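PDB 2H34: Serine/threonine-protein kinase PknE from Mycobacterium tuberculosis, which phosphorylates serine and threonine residues of proteins with ATP and is thought to promote bacterial survival within the host by signalling that suppresses macrophage apoptosis. Local coordinates for residues V42-G46 and M47-Y51; V224-E227 and C228-S232. All blocks are in the same frame, centred on the assembly; numbering follows the deposited sequence.

Interaction 1 (V42-G46 and M47-Y51)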
ATOM      1  N   VAL A  42       6.793  14.280  -8.569  1.00 93.55           N
ATOM      2  CA  VAL A  42       5.590  13.564  -8.170  1.00 94.05           C
ATOM      3  C   VAL A  42       6.021  12.300  -7.459  1.00 94.48           C
ATOM      4  O   VAL A  42       6.891  11.579  -7.944  1.00 94.54           O
ATOM      5  CB  VAL A  42       4.680  13.211  -9.372  1.00 94.00           C
ATOM      6  CG1 VAL A  42       3.857  14.421  -9.815  1.00 94.02           C
ATOM      7  CG2 VAL A  42       5.495  12.654 -10.527  1.00 94.04           C
ATOM      8  N   GLY A  43       5.409  12.042  -6.307  1.00 95.08           N
ATOM      9  CA  GLY A  43       5.831  10.958  -5.423  1.00 95.73           C
ATOM     10  C   GLY A  43       6.741  11.470  -4.320  1.00 96.25           C
ATOM     11  O   GLY A  43       7.639  12.282  -4.569  1.00 96.23           O
ATOM     12  N   ARG A  44       6.499  10.996  -3.100  1.00 96.85           N
ATOM     13  CA  ARG A  44       7.261  11.415  -1.925  1.00 97.48           C
ATOM     14  C   ARG A  44       7.500  10.213  -1.007  1.00 97.91           C
ATOM     15  O   ARG A  44       6.755   9.983  -0.049  1.00 97.90           O
ATOM     16  CB  ARG A  44       6.526  12.543  -1.189  1.00 97.46           C
ATOM     17  CG  ARG A  44       7.309  13.212  -0.065  1.00 97.30           C
ATOM     18  CD  ARG A  44       8.310  14.233  -0.587  1.00 96.75           C
ATOM     19  NE  ARG A  44       8.819  15.088   0.485  1.00 95.97           N
ATOM     20  CZ  ARG A  44       9.770  14.738   1.347  1.00 95.69           C
ATOM     21  NH1 ARG A  44      10.330  13.536   1.284  1.00 95.68           N
ATOM     22  NH2 ARG A  44      10.162  15.591   2.282  1.00 95.68           N
ATOM     23  N   GLY A  45       8.544   9.450  -1.317  1.00 98.50           N
ATOM     24  CA  GLY A  45       8.829   8.190  -0.632  1.00 99.22           C
ATOM     25  C   GLY A  45       9.337   8.364   0.781  1.00 99.73           C
ATOM     26  O   GLY A  45       9.495   9.492   1.263  1.00 99.84           O
ATOM     27  N   GLY A  46       9.595   7.238   1.442  1.00100.15           N
ATOM     28  CA  GLY A  46      10.058   7.237   2.826  1.00100.88           C
ATOM     29  C   GLY A  46      11.376   7.966   3.009  1.00101.37           C
ATOM     30  O   GLY A  46      11.448   8.965   3.730  1.00101.15           O
HETATM   31  N   MSE A  47      12.412   7.469   2.333  1.00101.93           N
HETATM   32  CA  MSE A  47      13.777   7.991   2.465  1.00102.48           C
HETATM   33  C   MSE A  47      14.174   8.890   1.288  1.00101.75           C
HETATM   34  O   MSE A  47      15.082   9.726   1.409  1.00101.67           O
HETATM   35  CB  MSE A  47      14.771   6.830   2.605  1.00103.19           C
HETATM   36  CG  MSE A  47      14.682   6.076   3.936  1.00106.39           C
HETATM   37 SE   MSE A  47      14.992   4.129   3.781  1.00114.99          SE
HETATM   38  CE  MSE A  47      15.251   3.712   5.724  1.00112.16           C
ATOM     39  N   GLY A  48      13.489   8.711   0.158  1.00100.95           N
ATOM     40  CA  GLY A  48      13.786   9.465  -1.055  1.00 99.84           C
ATOM     41  C   GLY A  48      12.593  10.180  -1.657  1.00 99.04           C
ATOM     42  O   GLY A  48      11.451   9.966  -1.251  1.00 99.10           O
ATOM     43  N   ASP A  49      12.868  11.041  -2.631  1.00 98.13           N
ATOM     44  CA  ASP A  49      11.826  11.775  -3.327  1.00 97.30           C
ATOM     45  C   ASP A  49      11.853  11.375  -4.793  1.00 96.71           C
ATOM     46  O   ASP A  49      12.903  11.413  -5.437  1.00 96.70           O
ATOM     47  CB  ASP A  49      12.042  13.283  -3.178  1.00 97.40           C
ATOM     48  CG  ASP A  49      12.536  13.672  -1.787  1.00 97.58           C
ATOM     49  OD1 ASP A  49      12.051  13.088  -0.791  1.00 98.07           O
ATOM     50  OD2 ASP A  49      13.412  14.564  -1.691  1.00 96.75           O
ATOM     51  N   VAL A  50      10.698  10.972  -5.311  1.00 95.89           N
ATOM     52  CA  VAL A  50      10.597  10.485  -6.685  1.00 95.05           C
ATOM     53  C   VAL A  50      10.387  11.632  -7.673  1.00 94.55           C
ATOM     54  O   VAL A  50       9.607  12.555  -7.420  1.00 94.57           O
ATOM     55  CB  VAL A  50       9.456   9.437  -6.841  1.00 95.09           C
ATOM     56  CG1 VAL A  50       9.320   8.979  -8.285  1.00 94.75           C
ATOM     57  CG2 VAL A  50       9.688   8.243  -5.926  1.00 94.94           C
ATOM     58  N   TYR A  51      11.113  11.570  -8.782  1.00 93.79           N
ATOM     59  CA  TYR A  51      10.858  12.421  -9.933  1.00 93.11           C
ATOM     60  C   TYR A  51      10.517  11.520 -11.108  1.00 92.64           C
ATOM     61  O   TYR A  51      10.975  10.377 -11.163  1.00 92.46           O
ATOM     62  CB  TYR A  51      12.108  13.227 -10.302  1.00 93.03           C
ATOM     63  CG  TYR A  51      12.520  14.317  -9.336  1.00 93.03           C
ATOM     64  CD1 TYR A  51      11.769  15.489  -9.202  1.00 92.94           C
ATOM     65  CD2 TYR A  51      13.698  14.205  -8.597  1.00 92.98           C
ATOM     66  CE1 TYR A  51      12.166  16.504  -8.327  1.00 92.54           C
ATOM     67  CE2 TYR A  51      14.104  15.214  -7.726  1.00 92.55           C
ATOM     68  CZ  TYR A  51      13.335  16.356  -7.595  1.00 92.31           C
ATOM     69  OH  TYR A  51      13.738  17.343  -6.731  1.00 91.98           O
TER
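The guanidinium of Arg44 and the carboxylate of Asp49 meet obliquely, their planes 73° apart, so that neither group lies flat on the other. A single pair of atoms carries the salt bridge, with Arg44 NH1 2.7 Å from Asp49 OD1. The two side chains run side by side and point the same way. Arg44 sets out with CG anti to its backbone nitrogen (chi1 -171°), then bends at chi2 (80°), and this turn brings its tip over to the neighbouring strand.

Behind this charged pair the backbones are only loosely joined. Strands 42-44 and 49-51 are antiparallel, their axes approaching to 4.9 Å, yet both bonds between them are weak: Val42 N to Val50 O at 3.5 Å and Val50 N to Gly43 O at 3.4 Å. The side chain of Val50 also approaches the first strand, its CB 3.5 Å from Val42 O. Gly43 has a positive phi, and with Gly45 and Gly48 it completes the GxGxxGxV signature of the kinase glycine-rich loop, the predicted ATP-binding hairpin.

Around the hairpin, a backbone hydrogen bond joins Gly43 to Ile180. The selenomethionine at Met47 reaches Phe77 and Met81 of helix 75-88, and Val50 touches Lys65, a predicted ATP-binding residue. Strand 60-66 pairs along the other edge of strand 49-55, away from strand 36-44, through backbone bonds of Leu66 with Asp49 and Leu64 with Tyr51.

Interaction 2 (V224-E227 and C228-S232); sequences VLYE and CLTGS
Thr230 lies one helical turn beyond Tyr226 and crosses it obliquely, each branch of the threonine meeting a different part of the tyrosine. Its CB sits 3.7 Å from Tyr226 O. From there CG2 reaches out over one face of the ring, 3.8 Å from the centroid and offset toward the rim, a CH-pi contact. The other branch, OG1, stands between the backbone nitrogen and the carbonyl carbon (chi1 60°). That placement leaves it 3.4 Å from Tyr226 CE2 and 3.2 Å from Tyr226 O, and turns it toward the chain ahead, where it accepts a nearly straight bond from Ser232 N (3.2 Å, 166° at the hydrogen). The ring edge is met by the carbonyl of Ser232, whose O is 3.2 Å from Tyr226 CD2.

Main-chain bonds keep the last turn in shape: Thr230 N donates to Tyr226 O at 2.9 Å, and Gly231 N to Glu227 O at 2.8 Å. Glu227 lays its CG along the Ser232 backbone, while its OE1 is hydrogen-bonded to Tyr201 OH. Leu225 and Leu229 meet through their CD1 methyls and face helix 133-152 at Val140 and Pro133.

Gly231, the first residue past the helix, leaves helical geometry with a positive phi, and the threonine hydroxyl accepting from the nitrogen two residues on makes an ST turn. Sequence and position match this segment to the end of helix F, the hydrophobic central helix of the protein kinase C-lobe.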
ATOM      1  N   VAL A 224      -8.603  -0.739   4.702  1.00 74.52           N
ATOM      2  CA  VAL A 224      -8.702  -0.151   3.381  1.00 74.28           C
ATOM      3  C   VAL A 224      -9.945  -0.672   2.645  1.00 74.60           C
ATOM      4  O   VAL A 224     -10.701   0.115   2.052  1.00 74.81           O
ATOM      5  CB  VAL A 224      -7.428  -0.374   2.549  1.00 74.10           C
ATOM      6  CG1 VAL A 224      -7.652   0.084   1.123  1.00 74.39           C
ATOM      7  CG2 VAL A 224      -6.269   0.383   3.148  1.00 73.08           C
ATOM      8  N   LEU A 225     -10.164  -1.986   2.704  1.00 74.41           N
ATOM      9  CA  LEU A 225     -11.347  -2.586   2.104  1.00 74.16           C
ATOM     10  C   LEU A 225     -12.600  -1.931   2.680  1.00 74.56           C
ATOM     11  O   LEU A 225     -13.471  -1.472   1.932  1.00 74.32           O
ATOM     12  CB  LEU A 225     -11.368  -4.094   2.355  1.00 74.12           C
ATOM     13  CG  LEU A 225     -12.641  -4.872   1.973  1.00 73.59           C
ATOM     14  CD1 LEU A 225     -12.978  -4.751   0.491  1.00 71.82           C
ATOM     15  CD2 LEU A 225     -12.513  -6.332   2.377  1.00 72.20           C
ATOM     16  N   TYR A 226     -12.667  -1.873   4.013  1.00 74.86           N
ATOM     17  CA  TYR A 226     -13.762  -1.213   4.702  1.00 75.30           C
ATOM     18  C   TYR A 226     -14.062   0.142   4.095  1.00 75.52           C
ATOM     19  O   TYR A 226     -15.201   0.421   3.702  1.00 75.48           O
ATOM     20  CB  TYR A 226     -13.443  -1.028   6.176  1.00 75.57           C
ATOM     21  CG  TYR A 226     -14.606  -0.443   6.969  1.00 76.77           C
ATOM     22  CD1 TYR A 226     -15.647  -1.258   7.427  1.00 76.65           C
ATOM     23  CD2 TYR A 226     -14.668   0.927   7.252  1.00 77.32           C
ATOM     24  CE1 TYR A 226     -16.709  -0.719   8.144  1.00 77.65           C
ATOM     25  CE2 TYR A 226     -15.724   1.468   7.969  1.00 76.84           C
ATOM     26  CZ  TYR A 226     -16.733   0.642   8.413  1.00 77.26           C
ATOM     27  OH  TYR A 226     -17.776   1.181   9.113  1.00 78.01           O
ATOM     28  N   GLU A 227     -13.025   0.975   4.010  1.00 75.77           N
ATOM     29  CA  GLU A 227     -13.174   2.334   3.507  1.00 76.13           C
ATOM     30  C   GLU A 227     -13.715   2.388   2.086  1.00 75.83           C
ATOM     31  O   GLU A 227     -14.547   3.251   1.779  1.00 75.83           O
ATOM     32  CB  GLU A 227     -11.865   3.108   3.598  1.00 76.36           C
ATOM     33  CG  GLU A 227     -12.070   4.591   3.359  1.00 77.53           C
ATOM     34  CD  GLU A 227     -10.860   5.432   3.695  1.00 78.71           C
ATOM     35  OE1 GLU A 227      -9.927   4.916   4.360  1.00 78.21           O
ATOM     36  OE2 GLU A 227     -10.859   6.619   3.295  1.00 78.52           O
ATOM     37  N   CYS A 228     -13.251   1.472   1.237  1.00 75.25           N
ATOM     38  CA  CYS A 228     -13.715   1.385  -0.145  1.00 75.19           C
ATOM     39  C   CYS A 228     -15.205   1.122  -0.203  1.00 75.09           C
ATOM     40  O   CYS A 228     -15.900   1.575  -1.119  1.00 74.72           O
ATOM     41  CB  CYS A 228     -13.009   0.246  -0.879  1.00 75.40           C
ATOM     42  SG  CYS A 228     -11.236   0.454  -1.093  1.00 75.93           S
ATOM     43  N   LEU A 229     -15.681   0.363   0.778  1.00 75.22           N
ATOM     44  CA  LEU A 229     -17.069  -0.058   0.820  1.00 75.21           C
ATOM     45  C   LEU A 229     -17.945   1.058   1.351  1.00 75.20           C
ATOM     46  O   LEU A 229     -18.904   1.477   0.699  1.00 75.09           O
ATOM     47  CB  LEU A 229     -17.218  -1.322   1.677  1.00 74.99           C
ATOM     48  CG  LEU A 229     -16.615  -2.602   1.085  1.00 75.13           C
ATOM     49  CD1 LEU A 229     -16.424  -3.683   2.139  1.00 74.81           C
ATOM     50  CD2 LEU A 229     -17.461  -3.119  -0.077  1.00 75.23           C
ATOM     51  N   THR A 230     -17.598   1.545   2.535  1.00 75.31           N
ATOM     52  CA  THR A 230     -18.472   2.442   3.262  1.00 75.73           C
ATOM     53  C   THR A 230     -18.302   3.872   2.791  1.00 75.79           C
ATOM     54  O   THR A 230     -19.269   4.625   2.727  1.00 75.91           O
ATOM     55  CB  THR A 230     -18.202   2.386   4.769  1.00 75.84           C
ATOM     56  OG1 THR A 230     -16.846   2.768   5.020  1.00 76.37           O
ATOM     57  CG2 THR A 230     -18.448   0.980   5.310  1.00 76.02           C
ATOM     58  N   GLY A 231     -17.067   4.234   2.464  1.00 75.93           N
ATOM     59  CA  GLY A 231     -16.736   5.608   2.117  1.00 75.72           C
ATOM     60  C   GLY A 231     -15.725   6.204   3.074  1.00 75.56           C
ATOM     61  O   GLY A 231     -15.041   7.156   2.730  1.00 75.51           O
ATOM     62  N   SER A 232     -15.618   5.634   4.271  1.00 75.67           N
ATOM     63  CA  SER A 232     -14.739   6.178   5.320  1.00 75.69           C
ATOM     64  C   SER A 232     -13.998   5.105   6.157  1.00 75.49           C
ATOM     65  O   SER A 232     -14.462   3.974   6.259  1.00 75.45           O
ATOM     66  CB  SER A 232     -15.538   7.119   6.228  1.00 75.58           C
ATOM     67  OG  SER A 232     -16.798   6.561   6.526  1.00 75.08           O
TER

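In the fold
Both interactions belong to one protein kinase domain but occupy opposite sides of its centre, about 26 Å apart between centres and about 16 Å between nearest atoms, with no touch. Interaction 1 is partly buried and closes a hairpin at the edge of the N-lobe sheet; its loose backbone pairing and charged pair at the surface are consistent with a loop that would close over nucleotide, absent in this apoenzyme. Interaction 2 is a buried contact along the last turn of helix 217-230 and just past its end, built from regular main-chain bonds, a methyl over a ring and apolar contacts. The threonine hydroxyl and the Gly231 N-H serve the helix end, whereas the polar atoms of 42-51 bridge two strands. Glycines appear in both, in a loop usually mobile in kinases and at a helix end.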